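Local coordinates for protein putative glucose-6-phosphate 1-epimerase (Salmonella typhimurium, PDB 2HTA) that probably interconverts the alpha and beta anomers of glucose 6-phosphate and related hexose 6-phosphates, acting as a sugar-phosphate mutarotase, at residues A53-Q58 against A154-G159; S180-G185 against Q302-A307; G214-P219 against R224-P229; S233-A238 against R242-V247. All blocks are in the same frame, centred on the assembly; numbering follows the deposited sequence.

Contact 1: residues A53-Q58 against A154-G159; sequences ASFALQ and ARFKVG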
loop_
_atom_site.group_PDB
_atom_site.type_symbol
_atom_site.label_atom_id
_atom_site.label_comp_id
_atom_site.label_asym_id
_atom_site.label_seq_id
_atom_site.Cartn_x
_atom_site.Cartn_y
_atom_site.Cartn_z
ATOM N N ALA A 53 0.243 13.062 -6.736
ATOM C CA ALA A 53 0.641 11.853 -5.988
ATOM C C ALA A 53 1.954 12.129 -5.281
ATOM O O ALA A 53 2.712 13.050 -5.643
ATOM C CB ALA A 53 0.825 10.673 -7.000
ATOM N N SER A 54 2.279 11.334 -4.269
ATOM C CA SER A 54 3.567 11.598 -3.604
ATOM C C SER A 54 4.066 10.281 -3.042
ATOM O O SER A 54 3.270 9.370 -2.779
ATOM C CB SER A 54 3.405 12.632 -2.464
ATOM O OG SER A 54 2.404 12.248 -1.512
ATOM N N PHE A 55 5.376 10.220 -2.831
ATOM C CA PHE A 55 6.032 9.007 -2.412
ATOM C C PHE A 55 7.065 9.379 -1.359
ATOM O O PHE A 55 7.613 10.475 -1.392
ATOM C CB PHE A 55 6.843 8.462 -3.572
ATOM C CG PHE A 55 6.038 7.981 -4.740
ATOM C CD1 PHE A 55 5.743 6.618 -4.901
ATOM C CD2 PHE A 55 5.633 8.886 -5.724
ATOM C CE1 PHE A 55 4.976 6.190 -6.022
ATOM C CE2 PHE A 55 4.891 8.466 -6.841
ATOM C CZ PHE A 55 4.581 7.125 -6.992
ATOM N N ALA A 56 7.394 8.450 -0.462
ATOM C CA ALA A 56 8.650 8.574 0.258
ATOM C C ALA A 56 9.655 7.661 -0.447
ATOM O O ALA A 56 9.315 6.520 -0.864
ATOM C CB ALA A 56 8.474 8.128 1.731
ATOM N N LEU A 57 10.919 8.114 -0.509
ATOM C CA LEU A 57 12.011 7.241 -0.940
ATOM C C LEU A 57 12.114 6.066 0.002
ATOM O O LEU A 57 12.415 4.937 -0.439
ATOM C CB LEU A 57 13.368 7.956 -1.006
ATOM C CG LEU A 57 13.455 8.964 -2.161
ATOM C CD1 LEU A 57 14.773 9.757 -2.101
ATOM C CD2 LEU A 57 13.336 8.257 -3.556
ATOM N N GLN A 58 11.919 6.331 1.293
ATOM C CA GLN A 58 11.886 5.243 2.288
ATOM C C GLN A 58 10.713 4.309 2.047
ATOM O O GLN A 58 9.550 4.724 2.116
ATOM C CB GLN A 58 11.850 5.811 3.710
ATOM C CG GLN A 58 11.853 4.737 4.772
ATOM C CD GLN A 58 12.083 5.369 6.109
ATOM O OE1 GLN A 58 13.192 5.759 6.418
ATOM N NE2 GLN A 58 11.043 5.492 6.884
ATOM N N ALA A 154 10.065 -1.427 -7.655
ATOM C CA ALA A 154 8.648 -1.040 -7.487
ATOM C C ALA A 154 8.392 -0.059 -8.641
ATOM O O ALA A 154 9.054 0.986 -8.727
ATOM C CB ALA A 154 8.393 -0.376 -6.139
ATOM N N ARG A 155 7.512 -0.443 -9.544
ATOM C CA ARG A 155 7.166 0.393 -10.716
ATOM C C ARG A 155 5.774 0.880 -10.512
ATOM O O ARG A 155 4.892 0.070 -10.184
ATOM C CB ARG A 155 7.267 -0.450 -11.991
ATOM C CG ARG A 155 8.671 -1.032 -12.237
ATOM C CD ARG A 155 8.718 -1.734 -13.582
ATOM N NE ARG A 155 10.085 -1.954 -14.025
ATOM C CZ ARG A 155 10.766 -3.074 -13.801
ATOM N NH1 ARG A 155 12.019 -3.195 -14.239
ATOM N NH2 ARG A 155 10.178 -4.083 -13.179
ATOM N N PHE A 156 5.577 2.197 -10.628
ATOM C CA PHE A 156 4.293 2.846 -10.455
ATOM C C PHE A 156 3.864 3.537 -11.728
ATOM O O PHE A 156 4.715 4.046 -12.446
ATOM C CB PHE A 156 4.401 3.930 -9.401
ATOM C CG PHE A 156 4.748 3.394 -8.052
ATOM C CD1 PHE A 156 6.079 3.156 -7.719
ATOM C CD2 PHE A 156 3.730 3.055 -7.154
ATOM C CE1 PHE A 156 6.408 2.620 -6.418
ATOM C CE2 PHE A 156 4.067 2.564 -5.855
ATOM C CZ PHE A 156 5.387 2.340 -5.530
ATOM N N LYS A 157 2.564 3.563 -11.991
ATOM C CA LYS A 157 1.984 4.418 -13.066
ATOM C C LYS A 157 0.912 5.254 -12.402
ATOM O O LYS A 157 -0.028 4.693 -11.872
ATOM C CB LYS A 157 1.385 3.523 -14.147
ATOM C CG LYS A 157 2.402 2.684 -14.821
ATOM C CD LYS A 157 1.806 2.164 -16.164
ATOM C CE LYS A 157 2.825 1.385 -16.962
ATOM N NZ LYS A 157 2.152 0.828 -18.172
ATOM N N VAL A 158 1.077 6.580 -12.316
ATOM C CA VAL A 158 0.092 7.387 -11.640
ATOM C C VAL A 158 -0.541 8.335 -12.634
ATOM O O VAL A 158 0.147 9.068 -13.315
ATOM C CB VAL A 158 0.644 8.148 -10.377
ATOM C CG1 VAL A 158 1.122 7.108 -9.330
ATOM C CG2 VAL A 158 1.832 9.060 -10.734
ATOM N N GLY A 159 -1.836 8.229 -12.755
ATOM C CA GLY A 159 -2.583 9.019 -13.706
ATOM C C GLY A 159 -4.033 8.937 -13.385
ATOM O O GLY A 159 -4.446 9.035 -12.232
#
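F55 pushes the edge of its ring onto the face of F156, with CE1 of F55 standing 3.4 Å above the F156 plane and over the ring centre. The two planes make 74° and the centroids lie 4.8 Å apart, the signature of a T-shaped (edge-to-face) pair. CE1 of F55 comes closest to CG of F156, at 3.5 Å, while its neighbour CZ lies near CG and CB of F156. With CG beside the backbone N in both residues, the two side chains pass alongside one another, heading opposite ways; the strands themselves run roughly antiparallel. Further along, V158 CG1 meets F55 CZ at 4.2 Å, and V158 CG2 meets A53 CB at the same distance. The segment axes stay 9.6 Å apart at their closest, too far for strand pairing, so side chains alone make this contact. L62 touches both phenylalanines, and the ring of F134 also meets F55. The four touching residues are buried, and they join strand 51-56 of the five-stranded sheet to strand 151-158 of the nine-stranded one: the face-to-face packing of antiparallel sheets in the beta-sandwich of the galactose mutarotase superfamily.

Contact 2: residues S180-G185 against Q302-A307; sequences SYFNVG and QTICVA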
loop_
_atom_site.group_PDB
_atom_site.type_symbol
_atom_site.label_atom_id
_atom_site.label_comp_id
_atom_site.label_asym_id
_atom_site.label_seq_id
_atom_site.Cartn_x
_atom_site.Cartn_y
_atom_site.Cartn_z
ATOM N N SER A 180 -2.455 -1.580 0.701
ATOM C CA SER A 180 -3.101 -0.275 0.444
ATOM C C SER A 180 -4.200 0.182 1.410
ATOM O O SER A 180 -5.081 -0.602 1.760
ATOM C CB SER A 180 -3.702 -0.310 -0.976
ATOM O OG SER A 180 -2.758 -0.910 -1.819
ATOM N N TYR A 181 -4.130 1.464 1.804
ATOM C CA TYR A 181 -5.128 2.169 2.628
ATOM C C TYR A 181 -5.952 3.100 1.710
ATOM O O TYR A 181 -5.413 4.064 1.196
ATOM C CB TYR A 181 -4.434 3.110 3.603
ATOM C CG TYR A 181 -3.720 2.392 4.731
ATOM C CD1 TYR A 181 -2.501 1.701 4.504
ATOM C CD2 TYR A 181 -4.206 2.452 6.007
ATOM C CE1 TYR A 181 -1.772 1.074 5.554
ATOM C CE2 TYR A 181 -3.496 1.786 7.099
ATOM C CZ TYR A 181 -2.316 1.112 6.842
ATOM O OH TYR A 181 -1.630 0.483 7.883
ATOM N N PHE A 182 -7.235 2.838 1.623
ATOM C CA PHE A 182 -8.145 3.568 0.761
ATOM C C PHE A 182 -8.983 4.481 1.618
ATOM O O PHE A 182 -9.529 4.078 2.639
ATOM C CB PHE A 182 -8.998 2.576 -0.028
ATOM C CG PHE A 182 -8.195 1.781 -0.991
ATOM C CD1 PHE A 182 -7.859 0.449 -0.722
ATOM C CD2 PHE A 182 -7.666 2.393 -2.126
ATOM C CE1 PHE A 182 -7.038 -0.267 -1.599
ATOM C CE2 PHE A 182 -6.864 1.676 -3.043
ATOM C CZ PHE A 182 -6.545 0.342 -2.768
ATOM N N ASN A 183 -9.032 5.727 1.173
ATOM C CA ASN A 183 -9.798 6.810 1.794
ATOM C C ASN A 183 -11.279 6.553 1.545
ATOM O O ASN A 183 -11.712 6.348 0.411
ATOM C CB ASN A 183 -9.309 8.126 1.168
ATOM C CG ASN A 183 -9.875 9.376 1.838
ATOM O OD1 ASN A 183 -10.029 9.427 3.055
ATOM N ND2 ASN A 183 -10.168 10.418 1.022
ATOM N N VAL A 184 -12.033 6.475 2.632
ATOM C CA VAL A 184 -13.489 6.270 2.574
ATOM C C VAL A 184 -14.201 7.349 3.382
ATOM O O VAL A 184 -13.616 7.923 4.313
ATOM C CB VAL A 184 -13.971 4.853 3.027
ATOM C CG1 VAL A 184 -13.363 3.785 2.126
ATOM C CG2 VAL A 184 -13.636 4.566 4.489
ATOM N N GLY A 185 -15.458 7.621 3.035
ATOM C CA GLY A 185 -16.216 8.647 3.807
ATOM C C GLY A 185 -16.519 8.234 5.223
ATOM O O GLY A 185 -16.333 9.020 6.182
ATOM N N GLN A 302 -0.916 -4.458 -8.195
ATOM C CA GLN A 302 -2.236 -3.941 -7.872
ATOM C C GLN A 302 -2.534 -2.715 -8.795
ATOM O O GLN A 302 -1.643 -1.892 -9.004
ATOM C CB GLN A 302 -2.233 -3.513 -6.405
ATOM C CG GLN A 302 -3.620 -2.982 -5.946
ATOM C CD GLN A 302 -3.639 -2.523 -4.532
ATOM O OE1 GLN A 302 -3.709 -1.327 -4.277
ATOM N NE2 GLN A 302 -3.566 -3.483 -3.575
ATOM N N THR A 303 -3.744 -2.650 -9.356
ATOM C CA THR A 303 -4.233 -1.519 -10.116
ATOM C C THR A 303 -5.477 -1.001 -9.405
ATOM O O THR A 303 -6.279 -1.770 -8.878
ATOM C CB THR A 303 -4.482 -1.919 -11.593
ATOM O OG1 THR A 303 -3.200 -2.218 -12.160
ATOM C CG2 THR A 303 -5.097 -0.747 -12.391
ATOM N N ILE A 304 -5.545 0.322 -9.301
ATOM C CA ILE A 304 -6.632 1.010 -8.652
ATOM C C ILE A 304 -7.346 1.924 -9.660
ATOM O O ILE A 304 -6.698 2.704 -10.411
ATOM C CB ILE A 304 -6.105 1.887 -7.474
ATOM C CG1 ILE A 304 -5.132 1.088 -6.586
ATOM C CG2 ILE A 304 -7.332 2.459 -6.687
ATOM C CD1 ILE A 304 -4.268 1.988 -5.616
ATOM N N CYS A 305 -8.669 1.869 -9.627
ATOM C CA CYS A 305 -9.519 2.629 -10.589
ATOM C C CYS A 305 -10.662 3.211 -9.762
ATOM O O CYS A 305 -11.235 2.522 -8.901
ATOM C CB CYS A 305 -10.054 1.612 -11.621
ATOM S SG CYS A 305 -11.109 2.301 -12.820
ATOM N N VAL A 306 -11.001 4.482 -9.984
ATOM C CA VAL A 306 -12.135 5.095 -9.311
ATOM C C VAL A 306 -13.320 5.294 -10.274
ATOM O O VAL A 306 -13.120 5.657 -11.428
ATOM C CB VAL A 306 -11.761 6.460 -8.695
ATOM C CG1 VAL A 306 -12.960 7.008 -7.903
ATOM C CG2 VAL A 306 -10.599 6.286 -7.792
ATOM N N ALA A 307 -14.540 5.022 -9.785
ATOM C CA ALA A 307 -15.782 5.236 -10.585
ATOM C C ALA A 307 -16.848 5.902 -9.748
ATOM O O ALA A 307 -16.932 5.710 -8.542
ATOM C CB ALA A 307 -16.306 3.955 -11.149
#
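Q302 opens the second segment with an amide that meets S180. CG lies anti to the backbone N (chi1 -178°) and the chain stays extended beyond it, which carries OE1 across to S180. There S180 OG donates to Q302 OE1 at 2.7 Å, with a C=O...donor angle of 109° and the donor tilted 21° from the carbonyl plane. The other end of the amide is used as well: NE2 of Q302 is hydrogen-bonded to T283, so both polar ends of this buried group have partners and its rotation is constrained. Q302 OE1 also sits 3.6 Å from F182 CZ, at the edge of that ring. The side chain of Q302 is about 6 Å from that of E282, and that of S180 about 6 Å from that of H179, both inferred to be catalytic.

Two residues on, I304 is the next to touch. Its CD1 lies 3.7 Å from F182 CE2, and CG2 approaches the same ring carbon at 3.8 Å; CG1 is near the plane, so the isoleucine meets the phenylalanine at its rim. F182 and I304 reach toward each other from the two sheets, without backbone pairing.

Strand 172-183, next to 278-286 in its own sheet, thus packs across onto strand 298-308, and V246 of the neighbouring strand 242-249 touches both F182 and Q302.

Contact 3: residues G214-P219 against R224-P229; sequences GIQTFP and RVYLNP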
loop_
_atom_site.group_PDB
_atom_site.type_symbol
_atom_site.label_atom_id
_atom_site.label_comp_id
_atom_site.label_asym_id
_atom_site.label_seq_id
_atom_site.Cartn_x
_atom_site.Cartn_y
_atom_site.Cartn_z
ATOM N N GLY A 214 -19.506 -12.970 -1.389
ATOM C CA GLY A 214 -18.248 -12.245 -1.594
ATOM C C GLY A 214 -18.243 -10.829 -1.070
ATOM O O GLY A 214 -17.404 -10.029 -1.450
ATOM N N ILE A 215 -19.180 -10.527 -0.184
ATOM C CA ILE A 215 -19.341 -9.153 0.325
ATOM C C ILE A 215 -18.994 -9.025 1.793
ATOM O O ILE A 215 -19.592 -9.731 2.637
ATOM C CB ILE A 215 -20.772 -8.637 0.099
ATOM C CG1 ILE A 215 -21.024 -8.460 -1.424
ATOM C CG2 ILE A 215 -21.002 -7.268 0.917
ATOM C CD1 ILE A 215 -22.473 -8.211 -1.729
ATOM N N GLN A 216 -18.046 -8.138 2.100
ATOM C CA GLN A 216 -17.602 -7.885 3.491
ATOM C C GLN A 216 -17.986 -6.499 3.968
ATOM O O GLN A 216 -17.730 -5.501 3.284
ATOM C CB GLN A 216 -16.066 -8.074 3.620
ATOM C CG GLN A 216 -15.542 -7.906 5.022
ATOM C CD GLN A 216 -15.938 -9.082 5.895
ATOM O OE1 GLN A 216 -15.694 -10.253 5.540
ATOM N NE2 GLN A 216 -16.552 -8.783 7.031
ATOM N N THR A 217 -18.555 -6.420 5.171
ATOM C CA THR A 217 -18.750 -5.145 5.877
ATOM C C THR A 217 -17.797 -5.055 7.085
ATOM O O THR A 217 -17.230 -6.054 7.515
ATOM C CB THR A 217 -20.207 -4.973 6.412
ATOM O OG1 THR A 217 -20.591 -6.085 7.223
ATOM C CG2 THR A 217 -21.241 -4.796 5.247
ATOM N N PHE A 218 -17.659 -3.865 7.641
ATOM C CA PHE A 218 -16.605 -3.547 8.570
ATOM C C PHE A 218 -17.255 -2.834 9.721
ATOM O O PHE A 218 -16.969 -1.668 9.951
ATOM C CB PHE A 218 -15.521 -2.673 7.908
ATOM C CG PHE A 218 -14.780 -3.399 6.805
ATOM C CD1 PHE A 218 -15.348 -3.538 5.540
ATOM C CD2 PHE A 218 -13.559 -4.025 7.067
ATOM C CE1 PHE A 218 -14.664 -4.294 4.520
ATOM C CE2 PHE A 218 -12.879 -4.756 6.042
ATOM C CZ PHE A 218 -13.449 -4.886 4.802
ATOM N N PRO A 219 -18.103 -3.560 10.474
ATOM C CA PRO A 219 -18.791 -2.881 11.575
ATOM C C PRO A 219 -17.889 -2.646 12.780
ATOM O O PRO A 219 -18.204 -1.766 13.622
ATOM C CB PRO A 219 -19.922 -3.840 11.911
ATOM C CG PRO A 219 -19.341 -5.286 11.592
ATOM C CD PRO A 219 -18.499 -4.985 10.327
ATOM N N ARG A 224 -9.124 -10.113 7.766
ATOM C CA ARG A 224 -9.479 -11.329 7.056
ATOM C C ARG A 224 -8.582 -11.534 5.850
ATOM O O ARG A 224 -8.283 -10.571 5.091
ATOM C CB ARG A 224 -10.951 -11.287 6.622
ATOM C CG ARG A 224 -11.862 -11.537 7.871
ATOM C CD ARG A 224 -13.270 -11.121 7.658
ATOM N NE ARG A 224 -13.958 -11.470 8.909
ATOM C CZ ARG A 224 -15.211 -11.869 8.971
ATOM N NH1 ARG A 224 -15.939 -11.916 7.856
ATOM N NH2 ARG A 224 -15.730 -12.214 10.148
ATOM N N VAL A 225 -8.130 -12.781 5.684
ATOM C CA VAL A 225 -7.374 -13.199 4.521
ATOM C C VAL A 225 -8.292 -13.981 3.599
ATOM O O VAL A 225 -8.741 -15.089 3.929
ATOM C CB VAL A 225 -6.169 -14.131 4.897
ATOM C CG1 VAL A 225 -5.346 -14.432 3.622
ATOM C CG2 VAL A 225 -5.324 -13.507 6.052
ATOM N N TYR A 226 -8.660 -13.411 2.463
ATOM C CA TYR A 226 -9.508 -14.131 1.517
ATOM C C TYR A 226 -8.672 -15.100 0.668
ATOM O O TYR A 226 -7.646 -14.731 0.117
ATOM C CB TYR A 226 -10.317 -13.096 0.663
ATOM C CG TYR A 226 -11.127 -12.232 1.626
ATOM C CD1 TYR A 226 -10.599 -11.066 2.152
ATOM C CD2 TYR A 226 -12.384 -12.671 2.107
ATOM C CE1 TYR A 226 -11.330 -10.304 3.070
ATOM C CE2 TYR A 226 -13.089 -11.939 3.014
ATOM C CZ TYR A 226 -12.547 -10.757 3.505
ATOM O OH TYR A 226 -13.253 -10.005 4.410
ATOM N N LEU A 227 -9.132 -16.347 0.580
ATOM C CA LEU A 227 -8.385 -17.443 -0.065
ATOM C C LEU A 227 -8.763 -17.610 -1.533
ATOM O O LEU A 227 -8.035 -18.236 -2.296
ATOM C CB LEU A 227 -8.695 -18.739 0.705
ATOM C CG LEU A 227 -8.292 -18.698 2.190
ATOM C CD1 LEU A 227 -8.632 -20.067 2.799
ATOM C CD2 LEU A 227 -6.829 -18.391 2.295
ATOM N N ASN A 228 -9.905 -17.039 -1.944
ATOM C CA ASN A 228 -10.409 -17.274 -3.277
ATOM C C ASN A 228 -11.138 -16.015 -3.822
ATOM O O ASN A 228 -12.228 -16.115 -4.384
ATOM C CB ASN A 228 -11.358 -18.454 -3.263
ATOM C CG ASN A 228 -11.684 -18.981 -4.646
ATOM O OD1 ASN A 228 -10.833 -19.037 -5.559
ATOM N ND2 ASN A 228 -12.946 -19.384 -4.815
ATOM N N PRO A 229 -10.512 -14.838 -3.658
ATOM C CA PRO A 229 -11.130 -13.602 -4.101
ATOM C C PRO A 229 -11.072 -13.506 -5.625
ATOM O O PRO A 229 -10.249 -14.175 -6.286
ATOM C CB PRO A 229 -10.241 -12.524 -3.431
ATOM C CG PRO A 229 -8.850 -13.180 -3.471
ATOM C CD PRO A 229 -9.187 -14.600 -3.039
#
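The Q216 amide meets two flat groups at their edges: the R224 guanidinium, whose plane is turned 82° from its own, and the Y226 ring, turned about half as far. Both partners converge on one oxygen. R224 NH1 donates to Q216 OE1 at 2.9 Å with an N-H...O angle of 141°, the acceptor lying somewhat out of the guanidinium plane. Y226 OH donates to Q216 OE1 at 2.7 Å; the oxygen lies in the plane of the tyrosine ring, yet the hydroxyl stands above the carbonyl plane of the amide. A bend about the CB-CG bond folds the glutamine and directs its amide nitrogen back to its own segment, where Q216 NE2 donates to T217 O at 2.9 Å in a nearly straight bond of 172°. R224 NH2 has a second partner, a salt bridge to D201, and the R224 side chain is about 6 Å from that of D223, a substrate-binding residue by similarity. The contact links the weakly bonded edge strand 216-217 of the nine-stranded sheet to strand 222-226 of another antiparallel sheet. With NE2 donating to T217 O, the buried amide offers OE1 as the acceptor shared by a charged and a neutral donor, and the arginine would probably polarise its carbonyl.

Contact 4: residues S233-A238 against R242-V247; sequences SVIHDA and RTIDVV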
loop_
_atom_site.group_PDB
_atom_site.type_symbol
_atom_site.label_atom_id
_atom_site.label_comp_id
_atom_site.label_asym_id
_atom_site.label_seq_id
_atom_site.Cartn_x
_atom_site.Cartn_y
_atom_site.Cartn_z
ATOM N N SER A 233 -11.535 -6.476 -6.490
ATOM C CA SER A 233 -12.312 -6.137 -5.317
ATOM C C SER A 233 -12.995 -4.802 -5.562
ATOM O O SER A 233 -12.393 -3.907 -6.150
ATOM C CB SER A 233 -11.402 -5.969 -4.069
ATOM O OG SER A 233 -10.519 -7.088 -3.858
ATOM N N VAL A 234 -14.226 -4.622 -5.089
ATOM C CA VAL A 234 -14.856 -3.324 -5.295
ATOM C C VAL A 234 -15.236 -2.746 -3.941
ATOM O O VAL A 234 -15.976 -3.400 -3.172
ATOM C CB VAL A 234 -16.116 -3.429 -6.172
ATOM C CG1 VAL A 234 -16.784 -2.026 -6.335
ATOM C CG2 VAL A 234 -15.802 -4.098 -7.519
ATOM N N ILE A 235 -14.721 -1.552 -3.646
ATOM C CA ILE A 235 -15.051 -0.831 -2.387
ATOM C C ILE A 235 -16.231 0.108 -2.738
ATOM O O ILE A 235 -16.107 0.934 -3.661
ATOM C CB ILE A 235 -13.893 0.048 -1.858
ATOM C CG1 ILE A 235 -12.628 -0.840 -1.703
ATOM C CG2 ILE A 235 -14.316 0.856 -0.550
ATOM C CD1 ILE A 235 -11.344 -0.074 -1.391
ATOM N N HIS A 236 -17.344 -0.053 -2.041
ATOM C CA HIS A 236 -18.538 0.774 -2.324
ATOM C C HIS A 236 -18.619 1.817 -1.237
ATOM O O HIS A 236 -18.751 1.455 -0.069
ATOM C CB HIS A 236 -19.776 -0.115 -2.258
ATOM C CG HIS A 236 -19.708 -1.291 -3.178
ATOM N ND1 HIS A 236 -20.313 -1.299 -4.404
ATOM C CD2 HIS A 236 -19.120 -2.505 -3.035
ATOM C CE1 HIS A 236 -20.092 -2.462 -5.003
ATOM N NE2 HIS A 236 -19.360 -3.213 -4.187
ATOM N N ASP A 237 -18.613 3.107 -1.630
ATOM C CA ASP A 237 -18.601 4.205 -0.685
ATOM C C ASP A 237 -19.754 5.169 -0.950
ATOM O O ASP A 237 -19.665 5.991 -1.844
ATOM C CB ASP A 237 -17.286 4.986 -0.800
ATOM C CG ASP A 237 -17.130 6.042 0.298
ATOM O OD1 ASP A 237 -18.111 6.485 0.969
ATOM O OD2 ASP A 237 -15.995 6.455 0.480
ATOM N N ALA A 238 -20.825 5.030 -0.187
ATOM C CA ALA A 238 -22.036 5.838 -0.358
ATOM C C ALA A 238 -21.761 7.297 0.034
ATOM O O ALA A 238 -22.313 8.236 -0.587
ATOM C CB ALA A 238 -23.182 5.250 0.500
ATOM N N ARG A 242 -18.734 7.029 -4.517
ATOM C CA ARG A 242 -17.859 6.458 -5.542
ATOM C C ARG A 242 -17.633 4.976 -5.254
ATOM O O ARG A 242 -17.913 4.536 -4.131
ATOM C CB ARG A 242 -16.509 7.185 -5.532
ATOM C CG ARG A 242 -15.611 7.002 -4.263
ATOM C CD ARG A 242 -14.427 7.913 -4.369
ATOM N NE ARG A 242 -13.523 7.743 -3.220
ATOM C CZ ARG A 242 -12.378 8.408 -3.098
ATOM N NH1 ARG A 242 -12.023 9.263 -4.043
ATOM N NH2 ARG A 242 -11.588 8.212 -2.052
ATOM N N THR A 243 -17.138 4.237 -6.242
ATOM C CA THR A 243 -16.511 2.923 -5.920
ATOM C C THR A 243 -15.018 3.002 -6.260
ATOM O O THR A 243 -14.588 3.782 -7.141
ATOM C CB THR A 243 -17.120 1.754 -6.739
ATOM O OG1 THR A 243 -17.017 2.085 -8.102
ATOM C CG2 THR A 243 -18.578 1.531 -6.428
ATOM N N ILE A 244 -14.219 2.258 -5.517
ATOM C CA ILE A 244 -12.836 2.084 -5.877
ATOM C C ILE A 244 -12.641 0.606 -6.260
ATOM O O ILE A 244 -13.019 -0.313 -5.497
ATOM C CB ILE A 244 -11.888 2.497 -4.725
ATOM C CG1 ILE A 244 -12.033 4.021 -4.381
ATOM C CG2 ILE A 244 -10.461 2.160 -5.083
ATOM C CD1 ILE A 244 -11.515 4.364 -2.899
ATOM N N ASP A 245 -12.111 0.391 -7.451
ATOM C CA ASP A 245 -11.810 -0.958 -7.931
ATOM C C ASP A 245 -10.367 -1.235 -7.582
ATOM O O ASP A 245 -9.498 -0.441 -7.917
ATOM C CB ASP A 245 -11.981 -1.010 -9.436
ATOM C CG ASP A 245 -13.410 -0.813 -9.839
ATOM O OD1 ASP A 245 -14.361 -1.131 -9.049
ATOM O OD2 ASP A 245 -13.596 -0.314 -10.955
ATOM N N VAL A 246 -10.105 -2.365 -6.924
ATOM C CA VAL A 246 -8.728 -2.759 -6.579
ATOM C C VAL A 246 -8.474 -4.097 -7.261
ATOM O O VAL A 246 -9.088 -5.099 -6.890
ATOM C CB VAL A 246 -8.565 -2.882 -5.027
ATOM C CG1 VAL A 246 -7.114 -3.060 -4.664
ATOM C CG2 VAL A 246 -9.111 -1.675 -4.311
ATOM N N VAL A 247 -7.633 -4.092 -8.301
ATOM C CA VAL A 247 -7.411 -5.248 -9.113
ATOM C C VAL A 247 -6.082 -5.897 -8.722
ATOM O O VAL A 247 -5.052 -5.225 -8.631
ATOM C CB VAL A 247 -7.399 -4.911 -10.573
ATOM C CG1 VAL A 247 -7.239 -6.146 -11.415
ATOM C CG2 VAL A 247 -8.714 -4.192 -10.971
HETATM O O HOH W 1 -13.928 5.870 -1.099
#
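I235 and V246 form the tightly packed side of this hairpin: I235 CD1 lies 4.0 Å from V246 CG2 as the two side chains cross obliquely, and V281 and V279 close in from strand 278-286. I235 CG1 is turned beside the backbone N (chi1 -55°), which brings CD1 over the partner strand. The frame is regular. Six backbone hydrogen bonds join S233 with V246, I235 with I244 and D237 with R242, each pair bonded twice, and I235 N to I244 O spans 2.8 Å at 177°. V234 with D245 and H236 with T243 are the non-hydrogen-bonded pairs between them.

Those four form the other face, which is more open to solvent, with less surface buried per residue. V234 CG2 lies 3.6 Å from D245 OD1, and T243 CG2 comes within 3.9 Å of H236 ND1, whose NE2 bonds S193. V234 CG1 also lies over one face, toward the rim, of the H236 imidazole on the same strand.

At the turn end of the buried face, D237 and R242 meet through one water, which donates to D237 OD2 at 2.7 Å and accepts from R242 NE at 2.9 Å. D237 OD2 also takes the G185 amide, while R242 donates to the carbonyls of E71, E72 and N183. In the nine-stranded sheet the hairpin lies between strand 191-193, beside 232-237, and strand 298-308, beside 242-249.

All four contacts reach the nine-stranded antiparallel sheet, but in different ways. Contacts 1, 2 and 3 bridge it to another sheet through side chains: purely apolar and aromatic in contact 1, with an added amide-hydroxyl bond in contact 2, and by polar groups in contact 3. Contact 4 alone lies within one sheet, pairing neighbours by backbone bonds, and touches contact 2 where strand 298-308 runs beside 242-249; C305 O and D245 N are 2.7 Å apart there. Contacts 1 and 2 are centred about 10 Å from the centre of the chain, contact 3 about 18 Å. Contact 3 precedes contact 4 in the chain, and its strand 216-217 forms the sheet edge beyond 191-193; both are nested within the loop that contact 2 closes.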